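Local coordinates for RND efflux system, outer membrane lipoprotein, NodT family (Burkholderia mallei, PDB 6U94), which probably serves as the outer-membrane channel component of an RND-type efflux system, giving exported compounds a way out of the cell, at residues A[217-221]-A[420-424]; A[402-406]-A[426-430]. All coordinates share one frame. Residue numbers count along the deposited sequence, not the author numbering.

Contact 1. Residues A[217-221]-A[420-424]; sequences RADTQ and YFGVF
Residues 217-221 form a full turn inside helix 211-247, with Gln221 N hydrogen-bonded to Arg217 O at 3.0 Å. Residues 420-424 lie at the beginning of helix 421-454, where Phe424 N reaches Tyr420 O at 3.1 Å. The backbones stay well apart: the nearest CA atoms, those of Arg217 and Phe424, are 7.0 Å from each other, so long side chains bridge the gap. Phe424 (chi1 t, chi2 78°) lays one ring face under the aliphatic part of Arg217, whose chi1 m followed by two t angles extends the chain across it. Arg217 CG sits 4.2 Å from the Phe424 ring centroid, almost on the ring normal, a CH-pi contact. Farther out, Phe421 CB lies over one face of the guanidinium, 3.7 Å from Arg217 NH1. Thr220 (chi1 p) is hydrogen-bonded from OG1 to Arg217 O at 2.9 Å and borders the ring, its OG1 4.0 Å from Phe424 CE1. The Gln221 amide meets the edges of both Tyr420 and Phe424. Tyr420 (chi1 t) also packs on Ala197 and Ile201 of helix 156-203. Such side-chain packing between long helices from the two sequence repeats is consistent with the alpha-helical barrel that outer membrane factors form as trimers.

Contact 2. Residues A[402-406]-A[426-430]; sequences LAETK and AQRQL
Leu402 (chi1 m, chi2 t) overlaps Leu430 at one end of the interface, its CD1 4.0 Å from Leu430 CA and its CB 4.0 Å from Leu430 CD1. Leu402 CD2 also comes within 3.4 Å of Gln429 OE1. Both segments are helical throughout and run antiparallel, their axes at 159° (signed crossing angle -159°) and 8.9 Å apart at closest approach. The CA pairs Leu402-Leu430, 5.6 Å, and Lys406-Ala426, 5.2 Å, set the register. Helices 362-415 and 421-454 thus form an antiparallel hairpin, a coiled-coil-like pairing as in the helical barrel of outer membrane factors. Close approach at the second CA pair suits the small Ala426, whose CB touches Lys406 CA at 3.8 Å and Thr405 CG2 at 4.2 Å. Leu430 (chi1 t, chi2 p) reaches back with CD1 4.0 Å from Ala403 N. Lys406 CD packs 4.1 Å from Leu430 CD2 and 4.2 Å from Gln427 CB, before NZ turns away to a salt bridge with Asp410.

Both contacts draw on helix 421-454, contact 1 at its first turn and contact 2 less than two turns further on, with centres 11 Å apart. Contact 2 pairs this helix with its sequence neighbour, 362-415, across a short connection, whereas contact 1 reaches helix 211-247 in the other sequence repeat. The chemistry follows: closely set backbones are joined by leucine and alanine side chains and the aliphatic part of a lysine in 402-406/426-430, while the wider gap of 217-221/420-424 is filled by aromatic rings and an extended arginine. Each is partly buried, with both buried and exposed residues. They meet where Gln221 touches Gln427, beside Gln194 of helix 156-203, bringing three helices together at this point.

Contact 1. Residues A[217-221]-A[420-424]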
loop_
_atom_site.group_PDB
_atom_site.type_symbol
_atom_site.label_atom_id
_atom_site.label_comp_id
_atom_site.label_asym_id
_atom_site.label_seq_id
_atom_site.Cartn_x
_atom_site.Cartn_y
_atom_site.Cartn_z
ATOM N N ARG A 217 -33.413 -17.664 -7.949
ATOM C CA ARG A 217 -32.015 -17.468 -8.320
ATOM C C ARG A 217 -31.800 -16.094 -8.934
ATOM O O ARG A 217 -30.878 -15.365 -8.548
ATOM C CB ARG A 217 -31.568 -18.554 -9.296
ATOM C CG ARG A 217 -31.308 -19.903 -8.673
ATOM C CD ARG A 217 -31.106 -20.932 -9.762
ATOM N NE ARG A 217 -30.940 -22.278 -9.232
ATOM C CZ ARG A 217 -31.219 -23.382 -9.916
ATOM N NH1 ARG A 217 -31.687 -23.300 -11.154
ATOM N NH2 ARG A 217 -31.039 -24.567 -9.358
ATOM N N ALA A 218 -32.639 -15.727 -9.907
ATOM C CA ALA A 218 -32.507 -14.422 -10.544
ATOM C C ALA A 218 -32.671 -13.290 -9.542
ATOM O O ALA A 218 -32.048 -12.232 -9.694
ATOM C CB ALA A 218 -33.529 -14.281 -11.671
ATOM N N ASP A 219 -33.495 -13.490 -8.511
ATOM C CA ASP A 219 -33.680 -12.455 -7.504
ATOM C C ASP A 219 -32.495 -12.362 -6.551
ATOM O O ASP A 219 -32.167 -11.263 -6.095
ATOM C CB ASP A 219 -34.974 -12.696 -6.723
ATOM C CG ASP A 219 -36.184 -12.071 -7.395
ATOM O OD1 ASP A 219 -35.996 -11.312 -8.368
ATOM O OD2 ASP A 219 -37.323 -12.335 -6.950
ATOM N N THR A 220 -31.842 -13.484 -6.241
ATOM C CA THR A 220 -30.652 -13.432 -5.400
ATOM C C THR A 220 -29.413 -12.983 -6.164
ATOM O O THR A 220 -28.407 -12.645 -5.532
ATOM C CB THR A 220 -30.383 -14.789 -4.742
ATOM O OG1 THR A 220 -30.119 -15.774 -5.745
ATOM C CG2 THR A 220 -31.576 -15.226 -3.904
ATOM N N GLN A 221 -29.454 -12.982 -7.498
ATOM C CA GLN A 221 -28.417 -12.298 -8.264
ATOM C C GLN A 221 -28.550 -10.788 -8.112
ATOM O O GLN A 221 -27.558 -10.083 -7.895
ATOM C CB GLN A 221 -28.496 -12.690 -9.740
ATOM C CG GLN A 221 -27.953 -14.065 -10.070
ATOM C CD GLN A 221 -28.085 -14.398 -11.546
ATOM O OE1 GLN A 221 -27.405 -13.814 -12.391
ATOM N NE2 GLN A 221 -28.971 -15.335 -11.863
ATOM N N TYR A 420 -31.329 -22.699 -16.666
ATOM C CA TYR A 420 -30.794 -21.389 -16.316
ATOM C C TYR A 420 -29.698 -21.445 -15.258
ATOM O O TYR A 420 -28.993 -20.446 -15.075
ATOM C CB TYR A 420 -31.918 -20.466 -15.833
ATOM C CG TYR A 420 -31.447 -19.056 -15.561
ATOM C CD1 TYR A 420 -31.138 -18.196 -16.605
ATOM C CD2 TYR A 420 -31.290 -18.594 -14.260
ATOM C CE1 TYR A 420 -30.694 -16.909 -16.364
ATOM C CE2 TYR A 420 -30.845 -17.309 -14.008
ATOM C CZ TYR A 420 -30.548 -16.471 -15.064
ATOM O OH TYR A 420 -30.110 -15.190 -14.818
ATOM N N PHE A 421 -29.526 -22.576 -14.568
ATOM C CA PHE A 421 -28.521 -22.645 -13.512
ATOM C C PHE A 421 -27.130 -22.306 -14.037
ATOM O O PHE A 421 -26.324 -21.693 -13.326
ATOM C CB PHE A 421 -28.523 -24.030 -12.866
ATOM C CG PHE A 421 -27.365 -24.262 -11.940
ATOM C CD1 PHE A 421 -27.353 -23.702 -10.672
ATOM C CD2 PHE A 421 -26.281 -25.026 -12.338
ATOM C CE1 PHE A 421 -26.285 -23.904 -9.817
ATOM C CE2 PHE A 421 -25.208 -25.232 -11.488
ATOM C CZ PHE A 421 -25.211 -24.670 -10.225
ATOM N N GLY A 422 -26.833 -22.687 -15.281
ATOM C CA GLY A 422 -25.511 -22.425 -15.830
ATOM C C GLY A 422 -25.216 -20.945 -15.984
ATOM O O GLY A 422 -24.095 -20.498 -15.724
ATOM N N VAL A 423 -26.211 -20.167 -16.413
ATOM C CA VAL A 423 -26.048 -18.717 -16.473
ATOM C C VAL A 423 -25.896 -18.147 -15.069
ATOM O O VAL A 423 -25.040 -17.288 -14.819
ATOM C CB VAL A 423 -27.236 -18.076 -17.217
ATOM C CG1 VAL A 423 -27.124 -16.561 -17.197
ATOM C CG2 VAL A 423 -27.312 -18.595 -18.648
ATOM N N PHE A 424 -26.714 -18.629 -14.131
ATOM C CA PHE A 424 -26.654 -18.146 -12.755
ATOM C C PHE A 424 -25.278 -18.381 -12.145
ATOM O O PHE A 424 -24.674 -17.465 -11.573
ATOM C CB PHE A 424 -27.741 -18.830 -11.921
ATOM C CG PHE A 424 -27.542 -18.696 -10.440
ATOM C CD1 PHE A 424 -27.870 -17.520 -9.790
ATOM C CD2 PHE A 424 -27.031 -19.747 -9.695
ATOM C CE1 PHE A 424 -27.689 -17.389 -8.428
ATOM C CE2 PHE A 424 -26.847 -19.621 -8.330
ATOM C CZ PHE A 424 -27.177 -18.441 -7.697
#

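Contact 2. Residues A[402-406]-A[426-430]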
loop_
_atom_site.group_PDB
_atom_site.type_symbol
_atom_site.label_atom_id
_atom_site.label_comp_id
_atom_site.label_asym_id
_atom_site.label_seq_id
_atom_site.Cartn_x
_atom_site.Cartn_y
_atom_site.Cartn_z
ATOM N N LEU A 402 -14.437 -16.895 -17.551
ATOM C CA LEU A 402 -15.792 -16.823 -17.010
ATOM C C LEU A 402 -16.710 -16.024 -17.925
ATOM O O LEU A 402 -17.892 -16.353 -18.066
ATOM C CB LEU A 402 -15.769 -16.213 -15.609
ATOM C CG LEU A 402 -15.019 -17.005 -14.536
ATOM C CD1 LEU A 402 -14.816 -16.158 -13.293
ATOM C CD2 LEU A 402 -15.762 -18.284 -14.194
ATOM N N ALA A 403 -16.184 -14.968 -18.551
ATOM C CA ALA A 403 -16.980 -14.198 -19.503
ATOM C C ALA A 403 -17.436 -15.069 -20.668
ATOM O O ALA A 403 -18.594 -15.004 -21.092
ATOM C CB ALA A 403 -16.180 -13.000 -20.009
ATOM N N GLU A 404 -16.528 -15.894 -21.199
ATOM C CA GLU A 404 -16.888 -16.778 -22.303
ATOM C C GLU A 404 -17.817 -17.891 -21.838
ATOM O O GLU A 404 -18.745 -18.273 -22.561
ATOM C CB GLU A 404 -15.625 -17.357 -22.941
ATOM C CG GLU A 404 -15.874 -18.443 -23.980
ATOM C CD GLU A 404 -16.459 -17.910 -25.281
ATOM O OE1 GLU A 404 -16.669 -16.685 -25.402
ATOM O OE2 GLU A 404 -16.706 -18.727 -26.191
ATOM N N THR A 405 -17.586 -18.424 -20.635
ATOM C CA THR A 405 -18.476 -19.449 -20.098
ATOM C C THR A 405 -19.902 -18.927 -19.978
ATOM O O THR A 405 -20.856 -19.597 -20.391
ATOM C CB THR A 405 -17.970 -19.936 -18.743
ATOM O OG1 THR A 405 -16.664 -20.497 -18.901
ATOM C CG2 THR A 405 -18.905 -20.994 -18.175
ATOM N N LYS A 406 -20.062 -17.722 -19.425
ATOM C CA LYS A 406 -21.387 -17.123 -19.333
ATOM C C LYS A 406 -21.997 -16.899 -20.713
ATOM O O LYS A 406 -23.220 -16.976 -20.870
ATOM C CB LYS A 406 -21.320 -15.807 -18.557
ATOM C CG LYS A 406 -22.671 -15.125 -18.388
ATOM C CD LYS A 406 -22.533 -13.719 -17.841
ATOM C CE LYS A 406 -23.778 -12.898 -18.136
ATOM N NZ LYS A 406 -23.979 -12.709 -19.602
ATOM N N ALA A 426 -22.358 -19.022 -13.597
ATOM C CA ALA A 426 -21.260 -18.343 -14.277
ATOM C C ALA A 426 -21.261 -16.846 -13.983
ATOM O O ALA A 426 -20.200 -16.254 -13.753
ATOM C CB ALA A 426 -21.337 -18.594 -15.782
ATOM N N GLN A 427 -22.441 -16.219 -13.991
ATOM C CA GLN A 427 -22.524 -14.792 -13.701
ATOM C C GLN A 427 -22.068 -14.492 -12.280
ATOM O O GLN A 427 -21.356 -13.509 -12.041
ATOM C CB GLN A 427 -23.954 -14.295 -13.924
ATOM C CG GLN A 427 -24.159 -12.802 -13.685
ATOM C CD GLN A 427 -24.392 -12.456 -12.224
ATOM O OE1 GLN A 427 -24.779 -13.310 -11.425
ATOM N NE2 GLN A 427 -24.146 -11.201 -11.867
ATOM N N ARG A 428 -22.476 -15.326 -11.321
ATOM C CA ARG A 428 -22.103 -15.106 -9.928
ATOM C C ARG A 428 -20.596 -15.230 -9.734
ATOM O O ARG A 428 -20.000 -14.483 -8.947
ATOM C CB ARG A 428 -22.861 -16.092 -9.038
ATOM C CG ARG A 428 -22.028 -16.751 -7.955
ATOM C CD ARG A 428 -22.798 -17.864 -7.261
ATOM N NE ARG A 428 -22.512 -19.178 -7.829
ATOM C CZ ARG A 428 -22.952 -20.321 -7.313
ATOM N NH1 ARG A 428 -23.699 -20.311 -6.219
ATOM N NH2 ARG A 428 -22.646 -21.475 -7.889
ATOM N N GLN A 429 -19.959 -16.163 -10.448
ATOM C CA GLN A 429 -18.506 -16.270 -10.381
ATOM C C GLN A 429 -17.830 -15.123 -11.118
ATOM O O GLN A 429 -16.763 -14.660 -10.698
ATOM C CB GLN A 429 -18.043 -17.607 -10.958
ATOM C CG GLN A 429 -18.388 -18.810 -10.106
ATOM C CD GLN A 429 -17.776 -20.088 -10.646
ATOM O OE1 GLN A 429 -16.841 -20.050 -11.447
ATOM N NE2 GLN A 429 -18.303 -21.228 -10.214
ATOM N N LEU A 430 -18.430 -14.654 -12.215
ATOM C CA LEU A 430 -17.839 -13.555 -12.971
ATOM C C LEU A 430 -17.846 -12.265 -12.159
ATOM O O LEU A 430 -16.828 -11.568 -12.070
ATOM C CB LEU A 430 -18.588 -13.368 -14.291
ATOM C CG LEU A 430 -18.184 -12.173 -15.157
ATOM C CD1 LEU A 430 -16.740 -12.297 -15.613
ATOM C CD2 LEU A 430 -19.116 -12.042 -16.352
#